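PDB 6R82: GTPase-activating protein skywalker from Drosophila melanogaster, which acts, as a whole protein of which this chain is the TLDc domain, as a GTPase-activating protein for Rab35 regulating synaptic vesicle protein recycling and turnover via endosomal trafficking. Local coordinates for residues A[55-59]-A[181-185]; A[73-77]-A[128-132]. All blocks are in the same frame, centred on the assembly; numbering follows the deposited sequence.

Contact 1: residues A[55-59]-A[181-185]; sequences EPTLL and VYGFV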
loop_
_atom_site.group_PDB
_atom_site.type_symbol
_atom_site.label_atom_id
_atom_site.label_comp_id
_atom_site.label_asym_id
_atom_site.label_seq_id
_atom_site.Cartn_x
_atom_site.Cartn_y
_atom_site.Cartn_z
ATOM N N GLU A 55 12.124 -0.653 -2.250
ATOM C CA GLU A 55 11.137 -1.184 -3.183
ATOM C C GLU A 55 11.369 -2.674 -3.358
ATOM O O GLU A 55 12.515 -3.136 -3.273
ATOM C CB GLU A 55 11.189 -0.487 -4.550
ATOM C CG GLU A 55 12.425 -0.815 -5.347
ATOM C CD GLU A 55 12.325 -0.384 -6.810
ATOM O OE1 GLU A 55 11.803 0.727 -7.085
ATOM O OE2 GLU A 55 12.769 -1.168 -7.679
ATOM N N PRO A 56 10.306 -3.461 -3.534
ATOM C CA PRO A 56 8.894 -3.072 -3.377
ATOM C C PRO A 56 8.541 -2.944 -1.903
ATOM O O PRO A 56 9.416 -3.193 -1.072
ATOM C CB PRO A 56 8.144 -4.244 -3.998
ATOM C CG PRO A 56 9.052 -5.444 -3.650
ATOM C CD PRO A 56 10.467 -4.914 -3.744
ATOM N N THR A 57 7.311 -2.551 -1.565
ATOM C CA THR A 57 6.911 -2.504 -0.162
ATOM C C THR A 57 5.510 -3.077 -0.015
ATOM O O THR A 57 4.764 -3.220 -0.981
ATOM C CB THR A 57 6.942 -1.080 0.437
ATOM O OG1 THR A 57 6.124 -0.210 -0.345
ATOM C CG2 THR A 57 8.364 -0.527 0.478
ATOM N N LEU A 58 5.174 -3.421 1.216
ATOM C CA LEU A 58 3.873 -3.970 1.560
ATOM C C LEU A 58 3.269 -3.075 2.632
ATOM O O LEU A 58 3.848 -2.913 3.713
ATOM C CB LEU A 58 3.996 -5.417 2.057
ATOM C CG LEU A 58 2.692 -6.203 2.239
ATOM C CD1 LEU A 58 1.882 -6.200 0.951
ATOM C CD2 LEU A 58 3.006 -7.632 2.644
ATOM N N LEU A 59 2.127 -2.485 2.325
ATOM C CA LEU A 59 1.467 -1.543 3.217
ATOM C C LEU A 59 0.258 -2.230 3.841
ATOM O O LEU A 59 -0.558 -2.815 3.122
ATOM C CB LEU A 59 1.052 -0.287 2.443
ATOM C CG LEU A 59 0.705 0.944 3.275
ATOM C CD1 LEU A 59 1.193 2.220 2.586
ATOM C CD2 LEU A 59 -0.794 0.980 3.509
ATOM N N VAL A 181 4.473 -0.715 7.335
ATOM C CA VAL A 181 5.099 -0.861 6.024
ATOM C C VAL A 181 6.272 -1.828 6.147
ATOM O O VAL A 181 7.131 -1.655 7.015
ATOM C CB VAL A 181 5.582 0.487 5.449
ATOM C CG1 VAL A 181 6.025 0.302 3.987
ATOM C CG2 VAL A 181 4.481 1.532 5.538
ATOM N N TYR A 182 6.307 -2.834 5.275
ATOM C CA TYR A 182 7.380 -3.816 5.212
ATOM C C TYR A 182 8.173 -3.627 3.930
ATOM O O TYR A 182 7.603 -3.300 2.889
ATOM C CB TYR A 182 6.822 -5.254 5.266
ATOM C CG TYR A 182 6.172 -5.579 6.594
ATOM C CD1 TYR A 182 4.832 -5.274 6.826
ATOM C CD2 TYR A 182 6.900 -6.164 7.620
ATOM C CE1 TYR A 182 4.232 -5.551 8.054
ATOM C CE2 TYR A 182 6.313 -6.435 8.852
ATOM C CZ TYR A 182 4.976 -6.129 9.058
ATOM O OH TYR A 182 4.389 -6.406 10.274
ATOM N N GLY A 183 9.490 -3.825 4.018
ATOM C CA GLY A 183 10.335 -4.003 2.863
ATOM C C GLY A 183 10.845 -5.433 2.759
ATOM O O GLY A 183 10.403 -6.336 3.471
ATOM N N PHE A 184 11.802 -5.630 1.851
ATOM C CA PHE A 184 12.342 -6.965 1.601
ATOM C C PHE A 184 13.852 -6.888 1.446
ATOM O O PHE A 184 14.358 -6.057 0.684
ATOM C CB PHE A 184 11.707 -7.593 0.350
ATOM C CG PHE A 184 10.214 -7.704 0.430
ATOM C CD1 PHE A 184 9.407 -6.622 0.097
ATOM C CD2 PHE A 184 9.611 -8.877 0.870
ATOM C CE1 PHE A 184 8.033 -6.707 0.192
ATOM C CE2 PHE A 184 8.225 -8.970 0.954
ATOM C CZ PHE A 184 7.436 -7.880 0.616
ATOM N N VAL A 185 14.569 -7.765 2.147
ATOM C CA VAL A 185 16.023 -7.775 2.091
ATOM C C VAL A 185 16.489 -9.162 1.664
ATOM O O VAL A 185 15.774 -10.155 1.803
ATOM C CB VAL A 185 16.672 -7.361 3.437
ATOM C CG1 VAL A 185 16.313 -5.896 3.794
ATOM C CG2 VAL A 185 16.255 -8.297 4.563
HETATM O O HOH W 1 11.984 -3.517 -0.066
#
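Two backbone hydrogen bonds define the pairing: L58 N donates to Y182 O (3.0 Å, N-H...O angle 160°) and Y182 N to L58 O (2.9 Å, 166°), making L58 and Y182 an antiparallel hydrogen-bonded pair. The same carbonyls receive CA-H...O contacts, T57 CA to Y182 O at 3.2 Å and V181 CA to L58 O at 3.3 Å. Beyond the last direct bond a water continues the link, donating to P56 O (2.8 Å) and accepting from F184 N (2.9 Å). The axes of 57-59 and 181-185 approach to 4.6 Å at 161°; these segments lie on strands 57-63 and 173-185, neighbours in the antiparallel sheet of the TLDc domain. Side chains alternate: L58 and Y182 share one face, L58 CB 4.3 Å from Y182 CB, where L15 of helix 13-18 touches both, while L59 and V181 take the other (L59 CG to V181 CG2, 4.4 Å). F184 presents its ring edge to P56 O (F184 CD1 to P56 O, 3.6 Å); F184 CD1 also lies 3.9 Å from P56 CG, and F184 CZ 4.5 Å from L58 CB.

Contact 2: residues A[73-77]-A[128-132]; sequences CSSRW and FMAAD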
loop_
_atom_site.group_PDB
_atom_site.type_symbol
_atom_site.label_atom_id
_atom_site.label_comp_id
_atom_site.label_asym_id
_atom_site.label_seq_id
_atom_site.Cartn_x
_atom_site.Cartn_y
_atom_site.Cartn_z
ATOM N N CYS A 73 3.137 -2.413 -3.096
ATOM C CA CYS A 73 3.552 -1.276 -3.912
ATOM C C CYS A 73 4.841 -1.596 -4.648
ATOM O O CYS A 73 5.860 -1.891 -4.020
ATOM C CB CYS A 73 3.738 -0.037 -3.042
ATOM S SG CYS A 73 2.261 0.354 -2.058
ATOM N N SER A 74 4.814 -1.473 -5.973
ATOM C CA SER A 74 5.952 -1.898 -6.780
ATOM C C SER A 74 7.164 -0.965 -6.679
ATOM O O SER A 74 8.290 -1.421 -6.889
ATOM C CB SER A 74 5.524 -2.014 -8.241
ATOM O OG SER A 74 5.036 -0.757 -8.688
ATOM N N SER A 75 6.985 0.324 -6.373
ATOM C CA SER A 75 8.044 1.303 -6.615
ATOM C C SER A 75 8.338 2.121 -5.366
ATOM O O SER A 75 7.503 2.233 -4.461
ATOM C CB SER A 75 7.660 2.247 -7.766
ATOM O OG SER A 75 7.165 1.502 -8.856
ATOM N N ARG A 76 9.534 2.713 -5.323
ATOM C CA ARG A 76 9.888 3.501 -4.148
ATOM C C ARG A 76 9.052 4.775 -4.076
ATOM O O ARG A 76 8.741 5.401 -5.096
ATOM C CB ARG A 76 11.382 3.826 -4.120
ATOM C CG ARG A 76 11.994 4.090 -5.406
ATOM C CD ARG A 76 13.511 4.099 -5.343
ATOM N NE ARG A 76 13.884 4.516 -6.677
ATOM C CZ ARG A 76 14.513 5.639 -6.986
ATOM N NH1 ARG A 76 14.926 6.471 -6.030
ATOM N NH2 ARG A 76 14.759 5.899 -8.264
ATOM N N TRP A 77 8.642 5.130 -2.861
ATOM C CA TRP A 77 7.866 6.352 -2.699
ATOM C C TRP A 77 8.700 7.578 -3.040
ATOM O O TRP A 77 8.135 8.632 -3.329
ATOM C CB TRP A 77 7.301 6.436 -1.279
ATOM C CG TRP A 77 6.161 5.457 -1.030
ATOM C CD1 TRP A 77 6.229 4.285 -0.338
ATOM C CD2 TRP A 77 4.800 5.580 -1.473
ATOM N NE1 TRP A 77 5.002 3.669 -0.329
ATOM C CE2 TRP A 77 4.107 4.440 -1.020
ATOM C CE3 TRP A 77 4.106 6.540 -2.220
ATOM C CZ2 TRP A 77 2.737 4.234 -1.269
ATOM C CZ3 TRP A 77 2.744 6.327 -2.484
ATOM C CH2 TRP A 77 2.076 5.186 -2.000
ATOM N N PHE A 128 -1.346 3.884 -10.266
ATOM C CA PHE A 128 -0.984 2.982 -9.175
ATOM C C PHE A 128 -0.734 3.706 -7.854
ATOM O O PHE A 128 -1.425 3.443 -6.867
ATOM C CB PHE A 128 0.238 2.154 -9.603
ATOM C CG PHE A 128 -0.018 1.322 -10.824
ATOM C CD1 PHE A 128 -1.019 0.360 -10.823
ATOM C CD2 PHE A 128 0.707 1.523 -11.986
ATOM C CE1 PHE A 128 -1.286 -0.393 -11.967
ATOM C CE2 PHE A 128 0.449 0.768 -13.126
ATOM C CZ PHE A 128 -0.552 -0.193 -13.108
ATOM N N MET A 129 0.251 4.601 -7.810
ATOM C CA MET A 129 0.682 5.251 -6.578
ATOM C C MET A 129 0.806 6.752 -6.815
ATOM O O MET A 129 1.214 7.180 -7.893
ATOM C CB MET A 129 2.055 4.713 -6.088
ATOM C CG MET A 129 2.164 3.174 -5.946
ATOM S SD MET A 129 3.893 2.590 -5.861
ATOM C CE MET A 129 4.403 3.286 -4.291
ATOM N N ALA A 130 0.481 7.540 -5.790
ATOM C CA ALA A 130 0.700 8.986 -5.807
ATOM C C ALA A 130 0.869 9.468 -4.370
ATOM O O ALA A 130 0.278 8.900 -3.452
ATOM C CB ALA A 130 -0.453 9.729 -6.495
ATOM N N ALA A 131 1.698 10.493 -4.169
ATOM C CA ALA A 131 1.978 10.948 -2.809
ATOM C C ALA A 131 2.547 12.358 -2.827
ATOM O O ALA A 131 3.325 12.713 -3.715
ATOM C CB ALA A 131 2.963 10.005 -2.098
ATOM N N ASP A 132 2.181 13.146 -1.823
ATOM C CA ASP A 132 2.772 14.474 -1.658
ATOM C C ASP A 132 2.767 14.812 -0.172
ATOM O O ASP A 132 2.693 13.918 0.676
ATOM C CB ASP A 132 2.040 15.511 -2.536
ATOM C CG ASP A 132 0.556 15.669 -2.187
ATOM O OD1 ASP A 132 0.128 15.320 -1.059
ATOM O OD2 ASP A 132 -0.187 16.178 -3.061
#
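M129 is the bump of this contact: 124 Å² of its surface is covered by segment 73-77, out of 278 Å² buried on both sides together. Its methyl end projects from strand 129-131 into a hollow formed by the chain 73-77 where it turns into the loop after strand 68-73 of the TLDc domain. There M129 CE lies 3.6 Å from C73 CB, 3.3 Å from S75 O and 3.5 Å from W77 CE2. The indole closes the hollow with one face: M129 CE sits 3.4 Å from the centroid of the six-membered ring of W77, 10° off its normal, a CH-pi contact within a Met-aromatic pair. Further along the strand, A131 CB lies 3.7 Å from W77 CE3, while A130 O meets the ring edge, 3.7 Å from W77 CZ3. The indole also touches helix 44-51, through F47 (rings edge-to-face) and V51. No hydrogen bond crosses between the segments, so their direct attachment depends on shape fit, dispersion and the CH-pi contact.

Both contacts are buried, six of eight touching residues in contact 1 and six of seven in contact 2, with centres about 12 Å apart. They meet directly at the sheet: T57 O of contact 1 lies 2.8 Å from C73 N of contact 2, a probable hydrogen bond between strands 57-63 and 68-73, and P56 CB packs 3.3 Å from C73 O. Their chemistry follows their position. Adjacent strands in contact 1 exchange backbone hydrogen bonds; in contact 2, C73 CA lies 7.6 Å from M129 CA and W77 CA 7.5 Å from A131 CA, and side chains fill the space. Contact 2 joins the end of strand 68-73 and the loop after it to strand 129-131, not its direct partner in the sheet.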